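Local coordinates for protein ORF48 (Lactococcus phage TP901-1, PDB 3U6X) that probably serves as a structural component of the phage tail baseplate, its immunoglobulin-like domain helping to assemble, with BPP, the tripod that takes part in host adhesion, at residues V[2-8]-V[55-61]; V[13-17]-V[92-96]. All coordinates share one frame. Numbering follows the deposited sequence.

Contact 1 (V[2-8]-V[55-61])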
loop_
_atom_site.group_PDB
_atom_site.type_symbol
_atom_site.label_atom_id
_atom_site.label_comp_id
_atom_site.label_asym_id
_atom_site.label_seq_id
_atom_site.Cartn_x
_atom_site.Cartn_y
_atom_site.Cartn_z
ATOM N N PHE V 2 41.187 -49.107 -4.159
ATOM C CA PHE V 2 41.154 -49.286 -2.702
ATOM C C PHE V 2 41.355 -47.875 -2.135
ATOM O O PHE V 2 40.554 -47.428 -1.319
ATOM C CB PHE V 2 42.331 -50.186 -2.271
ATOM C CG PHE V 2 42.524 -50.511 -0.812
ATOM C CD1 PHE V 2 41.576 -51.246 -0.119
ATOM C CD2 PHE V 2 43.739 -50.271 -0.188
ATOM C CE1 PHE V 2 41.782 -51.614 1.218
ATOM C CE2 PHE V 2 43.964 -50.686 1.131
ATOM C CZ PHE V 2 42.976 -51.334 1.831
ATOM N N LYS V 3 42.390 -47.152 -2.627
ATOM C CA LYS V 3 42.684 -45.773 -2.249
ATOM C C LYS V 3 42.590 -44.896 -3.499
ATOM O O LYS V 3 43.333 -45.104 -4.457
ATOM C CB LYS V 3 44.058 -45.666 -1.572
ATOM C CG LYS V 3 44.196 -44.494 -0.601
ATOM C CD LYS V 3 45.232 -44.816 0.473
ATOM C CE LYS V 3 45.382 -43.735 1.514
ATOM N NZ LYS V 3 46.420 -44.103 2.511
ATOM N N PHE V 4 41.607 -43.975 -3.514
ATOM C CA PHE V 4 41.311 -43.067 -4.625
ATOM C C PHE V 4 41.377 -41.613 -4.155
ATOM O O PHE V 4 41.014 -41.313 -3.017
ATOM C CB PHE V 4 39.905 -43.357 -5.168
ATOM C CG PHE V 4 39.681 -42.963 -6.604
ATOM C CD1 PHE V 4 40.015 -43.830 -7.642
ATOM C CD2 PHE V 4 39.097 -41.745 -6.923
ATOM C CE1 PHE V 4 39.799 -43.467 -8.979
ATOM C CE2 PHE V 4 38.881 -41.383 -8.263
ATOM C CZ PHE V 4 39.240 -42.245 -9.278
ATOM N N VAL V 5 41.818 -40.709 -5.038
ATOM C CA VAL V 5 41.980 -39.290 -4.711
ATOM C C VAL V 5 41.003 -38.435 -5.504
ATOM O O VAL V 5 40.960 -38.513 -6.735
ATOM C CB VAL V 5 43.441 -38.767 -4.903
ATOM C CG1 VAL V 5 43.555 -37.309 -4.491
ATOM C CG2 VAL V 5 44.469 -39.592 -4.137
ATOM N N LEU V 6 40.244 -37.594 -4.795
ATOM C CA LEU V 6 39.328 -36.660 -5.424
ATOM C C LEU V 6 39.782 -35.250 -5.132
ATOM O O LEU V 6 39.781 -34.813 -3.974
ATOM C CB LEU V 6 37.885 -36.849 -4.959
ATOM C CG LEU V 6 37.247 -38.221 -5.125
ATOM C CD1 LEU V 6 35.921 -38.268 -4.377
ATOM C CD2 LEU V 6 37.031 -38.565 -6.599
ATOM N N GLU V 7 40.222 -34.551 -6.187
ATOM C CA GLU V 7 40.641 -33.157 -6.091
ATOM C C GLU V 7 39.371 -32.333 -6.169
ATOM O O GLU V 7 38.463 -32.689 -6.922
ATOM C CB GLU V 7 41.647 -32.796 -7.200
ATOM C CG GLU V 7 43.057 -33.319 -6.933
ATOM C CD GLU V 7 44.173 -32.912 -7.886
ATOM O OE1 GLU V 7 45.274 -33.500 -7.778
ATOM O OE2 GLU V 7 43.959 -32.009 -8.730
ATOM N N HIS V 8 39.246 -31.295 -5.341
ATOM C CA HIS V 8 38.017 -30.486 -5.320
ATOM C C HIS V 8 38.199 -28.966 -5.178
ATOM O O HIS V 8 39.314 -28.493 -5.013
ATOM C CB HIS V 8 37.048 -31.023 -4.265
ATOM C CG HIS V 8 37.576 -30.972 -2.871
ATOM N ND1 HIS V 8 37.415 -29.850 -2.086
ATOM C CD2 HIS V 8 38.260 -31.896 -2.172
ATOM C CE1 HIS V 8 38.018 -30.117 -0.937
ATOM N NE2 HIS V 8 38.531 -31.336 -0.936
ATOM N N GLN V 55 42.016 -29.165 -0.717
ATOM C CA GLN V 55 41.385 -29.516 -2.006
ATOM C C GLN V 55 41.639 -30.941 -2.504
ATOM O O GLN V 55 41.634 -31.183 -3.713
ATOM C CB GLN V 55 41.717 -28.474 -3.084
ATOM C CG GLN V 55 41.289 -27.062 -2.693
ATOM C CD GLN V 55 41.554 -26.024 -3.753
ATOM O OE1 GLN V 55 42.290 -26.239 -4.725
ATOM N NE2 GLN V 55 40.952 -24.863 -3.577
ATOM N N LYS V 56 41.826 -31.884 -1.558
ATOM C CA LYS V 56 42.101 -33.294 -1.842
ATOM C C LYS V 56 41.437 -34.170 -0.793
ATOM O O LYS V 56 41.652 -33.965 0.405
ATOM C CB LYS V 56 43.624 -33.544 -1.816
ATOM C CG LYS V 56 44.240 -33.896 -3.164
ATOM C CD LYS V 56 45.787 -33.844 -3.142
ATOM C CE LYS V 56 46.339 -32.468 -3.468
ATOM N NZ LYS V 56 46.316 -32.189 -4.932
ATOM N N VAL V 57 40.629 -35.147 -1.243
ATOM C CA VAL V 57 39.992 -36.134 -0.380
ATOM C C VAL V 57 40.651 -37.468 -0.713
ATOM O O VAL V 57 40.696 -37.861 -1.881
ATOM C CB VAL V 57 38.448 -36.243 -0.574
ATOM C CG1 VAL V 57 37.823 -37.085 0.527
ATOM C CG2 VAL V 57 37.794 -34.883 -0.610
ATOM N N TYR V 58 41.124 -38.175 0.308
ATOM C CA TYR V 58 41.651 -39.521 0.143
ATOM C C TYR V 58 40.545 -40.487 0.573
ATOM O O TYR V 58 40.119 -40.445 1.721
ATOM C CB TYR V 58 42.940 -39.706 0.941
ATOM C CG TYR V 58 43.981 -38.659 0.617
ATOM C CD1 TYR V 58 44.767 -38.758 -0.529
ATOM C CD2 TYR V 58 44.201 -37.581 1.471
ATOM C CE1 TYR V 58 45.714 -37.780 -0.842
ATOM C CE2 TYR V 58 45.155 -36.607 1.177
ATOM C CZ TYR V 58 45.908 -36.711 0.020
ATOM O OH TYR V 58 46.840 -35.745 -0.261
ATOM N N VAL V 59 39.998 -41.247 -0.385
ATOM C CA VAL V 59 38.889 -42.180 -0.200
ATOM C C VAL V 59 39.416 -43.601 -0.158
ATOM O O VAL V 59 39.873 -44.128 -1.173
ATOM C CB VAL V 59 37.818 -42.002 -1.307
ATOM C CG1 VAL V 59 36.592 -42.852 -1.024
ATOM C CG2 VAL V 59 37.419 -40.530 -1.466
ATOM N N GLU V 60 39.369 -44.208 1.026
ATOM C CA GLU V 60 39.784 -45.589 1.258
ATOM C C GLU V 60 38.541 -46.496 1.309
ATOM O O GLU V 60 37.655 -46.255 2.108
ATOM C CB GLU V 60 40.581 -45.695 2.552
ATOM C CG GLU V 60 42.066 -45.850 2.329
ATOM C CD GLU V 60 42.665 -47.046 3.036
ATOM O OE1 GLU V 60 43.027 -48.017 2.335
ATOM O OE2 GLU V 60 42.760 -47.021 4.286
ATOM N N MET V 61 38.483 -47.511 0.451
ATOM C CA MET V 61 37.379 -48.457 0.274
ATOM C C MET V 61 37.923 -49.893 0.408
ATOM O O MET V 61 39.104 -50.088 0.167
ATOM C CB MET V 61 36.850 -48.307 -1.174
ATOM C CG MET V 61 36.214 -46.988 -1.453
ATOM S SD MET V 61 36.045 -46.728 -3.218
ATOM C CE MET V 61 37.411 -45.651 -3.454
#
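Two neighbouring antiparallel strands inside the immunoglobulin-like sheet pair here, strand 3-8 running at 159° to strand 56-60 with their axes 4.7 Å apart. The ladder opens just before the strand, where Met61 N donates to Phe2 O over 2.7 Å. Lys3 faces Glu60 in a non-hydrogen-bonded pair; both are long and polar, fit for a partly exposed face, and they meet through aliphatic carbons, Lys3 CD lying 3.8 Å from Glu60 CG. Phe4 and Val59 form a hydrogen-bonded pair, Phe4 N to Val59 O 2.9 Å and Val59 N to Phe4 O 2.8 Å, and beta-branched Val59 suits the extended backbone. Val5 returns to the face of Lys3, its CG2 packing 3.7 Å from Tyr58 CD1. Leu6, on the buried face with Phe4, repeats the pair of hydrogen bonds, Leu6 N to Val57 O 3.0 Å and Val57 N to Leu6 O 2.9 Å, and reaches Val59 CG2 with CD1 at 4.0 Å. Glu7 OE1, also hydrogen-bonded to the Tyr101 hydroxyl, forms a salt bridge with Lys56 NZ at 3.3 Å, its hydrogen bond weak. His8 N closes the ladder on Gln55 O at 2.9 Å, and Gln55 CA sits over the imidazole face in a CH-pi contact. Strand 97-102 flanks strand 3-8 and strand 43-53 flanks strand 56-60, while Phe4, Leu6 and Met61 pack on Phe90 of strand 86-92, across the core.

Contact 2 (V[13-17]-V[92-96])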
loop_
_atom_site.group_PDB
_atom_site.type_symbol
_atom_site.label_atom_id
_atom_site.label_comp_id
_atom_site.label_asym_id
_atom_site.label_seq_id
_atom_site.Cartn_x
_atom_site.Cartn_y
_atom_site.Cartn_z
ATOM N N GLN V 13 36.337 -29.786 4.138
ATOM C CA GLN V 13 36.381 -31.242 4.083
ATOM C C GLN V 13 35.041 -31.788 3.611
ATOM O O GLN V 13 34.251 -32.258 4.436
ATOM C CB GLN V 13 36.810 -31.855 5.443
ATOM C CG GLN V 13 38.212 -31.470 5.904
ATOM C CD GLN V 13 38.246 -30.112 6.522
ATOM O OE1 GLN V 13 37.391 -29.751 7.333
ATOM N NE2 GLN V 13 39.208 -29.319 6.105
ATOM N N PRO V 14 34.760 -31.739 2.288
ATOM C CA PRO V 14 33.461 -32.216 1.793
ATOM C C PRO V 14 33.199 -33.694 2.002
ATOM O O PRO V 14 34.109 -34.499 1.852
ATOM C CB PRO V 14 33.497 -31.855 0.308
ATOM C CG PRO V 14 34.892 -31.731 -0.020
ATOM C CD PRO V 14 35.562 -31.188 1.183
ATOM N N GLU V 15 31.967 -34.040 2.398
ATOM C CA GLU V 15 31.554 -35.423 2.600
ATOM C C GLU V 15 31.494 -36.125 1.239
ATOM O O GLU V 15 31.052 -35.536 0.246
ATOM C CB GLU V 15 30.184 -35.486 3.273
ATOM C CG GLU V 15 30.174 -36.211 4.607
ATOM C CD GLU V 15 30.690 -37.641 4.607
ATOM O OE1 GLU V 15 31.851 -37.837 5.037
ATOM O OE2 GLU V 15 29.935 -38.561 4.208
ATOM N N VAL V 16 31.997 -37.360 1.195
ATOM C CA VAL V 16 32.016 -38.169 -0.017
ATOM C C VAL V 16 31.272 -39.462 0.297
ATOM O O VAL V 16 31.484 -40.080 1.349
ATOM C CB VAL V 16 33.464 -38.432 -0.546
ATOM C CG1 VAL V 16 33.462 -39.317 -1.792
ATOM C CG2 VAL V 16 34.190 -37.126 -0.841
ATOM N N LYS V 17 30.359 -39.833 -0.613
ATOM C CA LYS V 17 29.583 -41.057 -0.525
ATOM C C LYS V 17 29.795 -41.852 -1.808
ATOM O O LYS V 17 29.695 -41.304 -2.922
ATOM C CB LYS V 17 28.111 -40.754 -0.255
ATOM C CG LYS V 17 27.804 -40.538 1.213
ATOM C CD LYS V 17 26.505 -39.746 1.365
ATOM C CE LYS V 17 26.099 -39.576 2.807
ATOM N NZ LYS V 17 24.923 -38.677 2.926
ATOM N N MET V 92 30.071 -36.105 -4.158
ATOM C CA MET V 92 30.573 -35.134 -3.199
ATOM C C MET V 92 29.452 -34.182 -2.772
ATOM O O MET V 92 28.633 -33.746 -3.583
ATOM C CB MET V 92 31.743 -34.356 -3.802
ATOM C CG MET V 92 32.401 -33.400 -2.830
ATOM S SD MET V 92 34.184 -33.382 -3.006
ATOM C CE MET V 92 34.295 -32.540 -4.421
ATOM N N SER V 93 29.424 -33.868 -1.491
ATOM C CA SER V 93 28.464 -32.933 -0.933
ATOM C C SER V 93 29.180 -31.610 -0.670
ATOM O O SER V 93 30.223 -31.598 -0.001
ATOM C CB SER V 93 27.889 -33.477 0.373
ATOM O OG SER V 93 27.138 -34.662 0.168
ATOM N N ASP V 94 28.598 -30.485 -1.187
ATOM C CA ASP V 94 29.068 -29.108 -0.982
ATOM C C ASP V 94 30.381 -28.716 -1.635
ATOM O O ASP V 94 31.099 -27.867 -1.078
ATOM C CB ASP V 94 29.072 -28.727 0.516
ATOM C CG ASP V 94 27.956 -29.342 1.349
ATOM O OD1 ASP V 94 26.807 -29.455 0.832
ATOM O OD2 ASP V 94 28.232 -29.752 2.493
ATOM N N ALA V 95 30.688 -29.290 -2.822
ATOM C CA ALA V 95 31.888 -28.990 -3.624
ATOM C C ALA V 95 31.830 -29.739 -4.910
ATOM O O ALA V 95 31.003 -30.640 -5.040
ATOM C CB ALA V 95 33.154 -29.350 -2.872
ATOM N N LYS V 96 32.680 -29.358 -5.872
ATOM C CA LYS V 96 32.774 -30.011 -7.175
ATOM C C LYS V 96 34.082 -30.777 -7.269
ATOM O O LYS V 96 35.107 -30.272 -6.806
ATOM C CB LYS V 96 32.748 -28.957 -8.297
ATOM C CG LYS V 96 31.387 -28.348 -8.577
ATOM C CD LYS V 96 31.399 -27.722 -9.948
ATOM C CE LYS V 96 30.036 -27.712 -10.567
ATOM N NZ LYS V 96 29.540 -26.326 -10.725
HETATM O O HOH W 1 30.453 -31.333 3.374
#
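Where an immunoglobulin-like sheet frays into its loops, the start of strand 16-22 and the end of strand 86-92 are still held together by one last antiparallel pairing. Val16 and Met92 form the non-hydrogen-bonded pair, with CA atoms 4.6 Å apart, and both side chains turn to the same, buried face. The contact depends chiefly on Met92, Pro14 and Ser93.

Met92 is a flexible, unbranched residue that can fill an irregular space at the end of the core. Its SD lies 3.5 Å from Pro14 CG and 4.3 Å from Val16 CG2, so the thioether bridges the loop and the strand, and its side chain also touches His8 of strand 3-8. Pro14 suits a buried turn into the strand: its ring is compact and apolar, and its nitrogen has no hydrogen needing a partner. Its CB approaches Ser93 O at 3.3 Å and Ala95 CB at 4.1 Å, the small methyl of Ala95 leaving room for the ring. The carbonyl of Pro14 is taken by the hydroxyl of Tyr52 in strand 43-53.

Ser93, small and polar, sits at the partly exposed border and contributes its backbone: Ser93 N donates to Glu15 O at 2.9 Å, while Met92 CA adds a CA-H...O contact to that oxygen. Asp94 joins in through solvent, since a water donates to Asp94 OD2 at 2.9 Å and accepts from Glu15 N at 3.3 Å.

Contacts 1 and 2 belong to the same immunoglobulin-like fold, their centres 11 Å apart. Their segments alternate along the chain, in the order 2-8, 13-17, 55-61, 92-96, so the two pairings cross and neither can be closed as a local hairpin. Contact 1 joins neighbouring strands 3-8 and 56-60; contact 2 joins the entry to strand 16-22 with the exit from strand 86-92. Across the core the two touch directly: Leu6 CD1 packs 3.7 Å from Val16 CG1, and His8 CB lies 3.1 Å from Met92 CE. The shared interior continues to the loop end; next to it, on the surface, Gln13 packs on Ile43 of another copy of this protein and hydrogen-bonds a chain of BPP.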